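Gene 2 protein (Enterobacteria phage Sf6, PDB 5C12) is the large subunit of a phage DNA-packaging terminase, represented here by its metal-binding nuclease domain, which is thought to cut viral DNA by a two-metal-ion mechanism. Local coordinates at residues E30-A35 with D178-T183; K37-K42 with D196-F201. The protein carries 1 engineered substitution. All blocks are in the same frame, centred on the assembly; numbering follows the deposited sequence.

Overall arrangement
Both contacts lie on the same side of the nuclease domain, away from the magnesium site, with centres about 8 Å apart. They join the same two parts of the chain: the consecutive helices 26-32 and 35-39 on one side, and helix 168-189 with the following edge strand 200-201 on the other. Contact 1 is the buried one, made of alanine and threonine methyls and one leucine branch between helices. Contact 2 is nearer the surface and larger in its side chains, with a tryptophan against a methionine and a serine, and a leucine against the same methionine. Polar bonds tie the two together: Asp34 N lies 2.8 Å from Phe201 O, and Arg179 NH1 lies 2.9 Å from Met198 O.

Contact 1 of 2, residues E30-A35 with D178-T183; sequences EAATDA and DRLYLT
The end of helix 26-32, and the type II beta turn from Ala32 to Ala35 that leads into helix 35-39, pack against the long helix 168-189 of the nuclease domain. Ala32 and Thr183 have the nearest pair of CA atoms, 5.9 Å apart. The methyl of Thr183 carries most of the contact: CG2 stands anti to the backbone N, where it presses on Ala35 CB at 3.5 Å, tighter than usual for two carbons, and lies 3.9 Å from Ala32 CA. One turn earlier in the long helix, the CD2 branch of Leu180 reaches Ala32 CB at 3.8 Å, so the Ala32 methyl has a leucine and a threonine methyl as neighbours. The threonine hydroxyl turns back onto its own helix. Its OG1 donates to Arg179 O at 2.7 Å, from above the carbonyl plane, while Thr183 N reaches the same oxygen from the opposite face; OG1 also bonds Leu199 N, which fixes the rotation of the side chain. Beyond these groups, Ala31 continues the helix packing onto Tyr184, Val187 and Val188, and Phe201 of strand 200-201 touches both Ala32 and Leu180 and is hydrogen-bonded through its backbone to both Ala32 and Asp34.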
# COMPACT_ATOMS: atom_id res chain seq x y z
N GLU A 30 -7.28 1.54 14.18
CA GLU A 30 -7.02 2.09 15.50
C GLU A 30 -6.15 1.13 16.32
O GLU A 30 -5.20 1.56 16.97
CB GLU A 30 -8.33 2.36 16.22
CG GLU A 30 -9.27 3.37 15.57
CD GLU A 30 -8.66 4.75 15.46
OE1 GLU A 30 -7.72 5.07 16.23
OE2 GLU A 30 -9.11 5.52 14.59
N ALA A 31 -6.47 -0.16 16.29
CA ALA A 31 -5.66 -1.17 16.99
C ALA A 31 -4.22 -1.19 16.47
O ALA A 31 -3.25 -1.31 17.24
CB ALA A 31 -6.27 -2.55 16.85
N ALA A 32 -4.07 -1.08 15.16
CA ALA A 32 -2.77 -1.13 14.52
C ALA A 32 -1.92 0.10 14.77
O ALA A 32 -0.71 0.07 14.53
CB ALA A 32 -2.93 -1.34 13.03
N THR A 33 -2.54 1.18 15.20
CA THR A 33 -1.79 2.39 15.54
C THR A 33 -0.91 2.09 16.75
O THR A 33 -1.41 1.68 17.80
CB THR A 33 -2.75 3.55 15.82
OG1 THR A 33 -3.55 3.79 14.65
CG2 THR A 33 -1.98 4.81 16.17
N ASP A 34 0.40 2.22 16.55
CA ASP A 34 1.39 1.93 17.59
C ASP A 34 1.27 0.50 18.12
O ASP A 34 1.64 0.23 19.27
CB ASP A 34 1.29 2.97 18.73
CG ASP A 34 1.85 4.32 18.35
OD1 ASP A 34 2.68 4.42 17.41
OD2 ASP A 34 1.48 5.31 19.03
N ALA A 35 0.81 -0.43 17.29
CA ALA A 35 0.72 -1.82 17.72
C ALA A 35 2.08 -2.37 18.15
O ALA A 35 2.15 -3.18 19.06
CB ALA A 35 0.13 -2.71 16.63
N ASP A 178 -5.34 -8.39 5.61
CA ASP A 178 -4.99 -9.53 6.45
C ASP A 178 -3.99 -9.14 7.54
O ASP A 178 -4.17 -9.53 8.71
CB ASP A 178 -4.41 -10.67 5.60
CG ASP A 178 -5.43 -11.36 4.73
OD1 ASP A 178 -6.63 -11.08 4.83
OD2 ASP A 178 -4.99 -12.22 3.91
N ARG A 179 -2.98 -8.36 7.20
CA ARG A 179 -2.03 -7.88 8.22
C ARG A 179 -2.77 -7.09 9.29
O ARG A 179 -2.54 -7.28 10.49
CB ARG A 179 -0.95 -6.99 7.63
CG ARG A 179 0.12 -7.71 6.84
CD ARG A 179 1.13 -6.64 6.44
NE ARG A 179 2.19 -7.16 5.60
CZ ARG A 179 3.43 -7.40 5.99
NH1 ARG A 179 3.87 -7.16 7.22
NH2 ARG A 179 4.29 -7.84 5.09
N LEU A 180 -3.64 -6.20 8.87
CA LEU A 180 -4.36 -5.35 9.82
C LEU A 180 -5.29 -6.16 10.74
O LEU A 180 -5.34 -5.93 11.94
CB LEU A 180 -5.16 -4.30 9.08
CG LEU A 180 -4.27 -3.27 8.39
CD1 LEU A 180 -5.10 -2.43 7.41
CD2 LEU A 180 -3.53 -2.37 9.40
N TYR A 181 -6.01 -7.11 10.17
CA TYR A 181 -6.90 -7.94 10.97
C TYR A 181 -6.13 -8.77 11.99
O TYR A 181 -6.52 -8.86 13.15
CB TYR A 181 -7.73 -8.87 10.08
CG TYR A 181 -8.61 -9.82 10.84
CD1 TYR A 181 -9.72 -9.36 11.50
CD2 TYR A 181 -8.30 -11.16 10.91
CE1 TYR A 181 -10.53 -10.22 12.21
CE2 TYR A 181 -9.11 -12.03 11.62
CZ TYR A 181 -10.21 -11.55 12.25
OH TYR A 181 -11.04 -12.40 12.97
N LEU A 182 -5.04 -9.39 11.58
CA LEU A 182 -4.23 -10.17 12.50
C LEU A 182 -3.69 -9.26 13.63
O LEU A 182 -3.61 -9.66 14.80
CB LEU A 182 -3.09 -10.86 11.75
CG LEU A 182 -2.50 -12.14 12.31
CD1 LEU A 182 -3.57 -13.23 12.36
CD2 LEU A 182 -1.32 -12.55 11.43
N THR A 183 -3.34 -8.02 13.29
CA THR A 183 -2.85 -7.05 14.27
C THR A 183 -3.95 -6.70 15.26
O THR A 183 -3.73 -6.67 16.46
CB THR A 183 -2.33 -5.78 13.60
OG1 THR A 183 -1.35 -6.14 12.63
CG2 THR A 183 -1.66 -4.90 14.57

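Contact 2 of 2, residues K37-K42 with D196-F201; sequences KKLGWK and DDMLSF
After helix 35-39 the chain leaves helical geometry at Gly40, whose phi is positive (81°), and continues into the extended Trp41, while the facing segment 196-201 runs from a 3-10 turn at Asp196 and Asp197 into strand 200-201. That short strand is an edge of the mixed sheet of this RNase H-like nuclease domain, parallel to strand 70-77, and the contact sets the helix end and following loop against the approach to this edge. Met198 is the central side chain. Bent at its last torsion (chi3 -79°), it brings CE obliquely to the indole, 3.5 Å from Trp41 NE1 and 3.9 Å from Trp41 CE2. Leu39 CD1 packs 4.0 Å from Met198 SD, in the plane of the Trp41 ring at its edge; Leu39 thus meets both sulfur and methyl of Met198, the indole its methyl. Farther round the ring, Ser200 CB comes within 3.9 Å of Trp41 CH2; the Ser200 hydroxyl, OG anti to the backbone N (chi1 -177°), is hydrogen-bonded to His36 ND1. Val70, Ser69 and Pro195 also touch the indole, and Val187 of helix 168-189 touches Leu39. With the Met198 methyl against it, the buried indole nitrogen NE1 finds no hydrogen-bond partner in the model.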
# COMPACT_ATOMS: atom_id res chain seq x y z
N LYS A 37 4.41 -0.82 19.64
CA LYS A 37 4.65 -0.35 21.00
C LYS A 37 3.77 -1.08 21.99
O LYS A 37 4.23 -1.44 23.07
CB LYS A 37 4.43 1.15 21.08
CG LYS A 37 5.41 1.94 20.23
CD LYS A 37 5.21 3.43 20.36
CE LYS A 37 6.35 4.18 19.70
NZ LYS A 37 6.21 5.65 19.86
N LYS A 38 2.51 -1.28 21.63
CA LYS A 38 1.55 -1.95 22.51
C LYS A 38 1.95 -3.39 22.79
O LYS A 38 1.76 -3.90 23.90
CB LYS A 38 0.16 -1.94 21.87
CG LYS A 38 -0.46 -0.55 21.72
CD LYS A 38 -1.68 -0.61 20.82
CE LYS A 38 -2.28 0.76 20.59
NZ LYS A 38 -3.35 0.70 19.57
N LEU A 39 2.53 -4.04 21.79
CA LEU A 39 2.83 -5.46 21.88
C LEU A 39 4.31 -5.74 22.13
O LEU A 39 4.68 -6.88 22.36
CB LEU A 39 2.38 -6.17 20.61
CG LEU A 39 0.88 -6.13 20.33
CD1 LEU A 39 0.57 -6.70 18.95
CD2 LEU A 39 0.12 -6.89 21.41
N GLY A 40 5.15 -4.72 22.05
CA GLY A 40 6.54 -4.87 22.42
C GLY A 40 7.43 -5.49 21.36
O GLY A 40 8.24 -6.36 21.66
N TRP A 41 7.31 -5.03 20.12
CA TRP A 41 8.28 -5.42 19.10
C TRP A 41 8.76 -4.24 18.28
O TRP A 41 8.20 -3.15 18.36
CB TRP A 41 7.75 -6.54 18.21
CG TRP A 41 6.41 -6.33 17.65
CD1 TRP A 41 5.21 -6.67 18.22
CD2 TRP A 41 6.10 -5.75 16.39
NE1 TRP A 41 4.18 -6.32 17.38
CE2 TRP A 41 4.71 -5.77 16.25
CE3 TRP A 41 6.88 -5.23 15.35
CZ2 TRP A 41 4.07 -5.27 15.11
CZ3 TRP A 41 6.24 -4.74 14.24
CH2 TRP A 41 4.85 -4.76 14.13
N LYS A 42 9.84 -4.47 17.53
CA LYS A 42 10.55 -3.42 16.80
C LYS A 42 10.54 -3.75 15.32
O LYS A 42 10.46 -4.92 14.94
CB LYS A 42 12.02 -3.36 17.25
CG LYS A 42 12.26 -2.81 18.64
CD LYS A 42 11.85 -1.34 18.74
CE LYS A 42 12.79 -0.55 19.66
NZ LYS A 42 12.86 -1.10 21.04
N ASP A 196 5.92 -10.31 11.80
CA ASP A 196 6.14 -10.29 10.35
C ASP A 196 4.85 -10.37 9.53
O ASP A 196 4.81 -9.97 8.35
CB ASP A 196 7.09 -11.42 9.95
CG ASP A 196 8.54 -11.09 10.23
OD1 ASP A 196 8.83 -10.10 10.93
OD2 ASP A 196 9.41 -11.87 9.78
N ASP A 197 3.78 -10.84 10.15
CA ASP A 197 2.48 -10.96 9.51
C ASP A 197 1.52 -9.81 9.93
O ASP A 197 0.37 -9.79 9.52
CB ASP A 197 1.86 -12.30 9.89
CG ASP A 197 2.69 -13.49 9.41
OD1 ASP A 197 3.29 -13.35 8.33
OD2 ASP A 197 2.73 -14.53 10.11
N MET A 198 2.01 -8.89 10.75
CA MET A 198 1.20 -7.78 11.24
C MET A 198 1.56 -6.48 10.52
O MET A 198 2.41 -6.48 9.62
CB MET A 198 1.41 -7.61 12.74
CG MET A 198 0.77 -8.74 13.54
SD MET A 198 0.58 -8.48 15.32
CE MET A 198 2.22 -8.80 15.91
N LEU A 199 0.93 -5.37 10.91
CA LEU A 199 1.29 -4.06 10.40
C LEU A 199 0.98 -3.05 11.49
O LEU A 199 -0.12 -3.05 12.03
CB LEU A 199 0.53 -3.71 9.13
CG LEU A 199 1.17 -2.53 8.39
CD1 LEU A 199 2.52 -2.91 7.80
CD2 LEU A 199 0.22 -2.01 7.32
N SER A 200 1.98 -2.27 11.87
CA SER A 200 1.86 -1.21 12.84
C SER A 200 2.02 0.14 12.18
O SER A 200 2.88 0.33 11.32
CB SER A 200 2.91 -1.37 13.93
OG SER A 200 2.77 -0.38 14.94
N PHE A 201 1.21 1.12 12.59
CA PHE A 201 1.45 2.49 12.19
C PHE A 201 2.22 3.27 13.27
O PHE A 201 1.75 3.42 14.37
CB PHE A 201 0.13 3.21 11.87
CG PHE A 201 -0.65 2.54 10.78
CD1 PHE A 201 -0.29 2.72 9.46
CD2 PHE A 201 -1.73 1.73 11.08
CE1 PHE A 201 -0.99 2.07 8.45
CE2 PHE A 201 -2.42 1.09 10.09
CZ PHE A 201 -2.06 1.27 8.77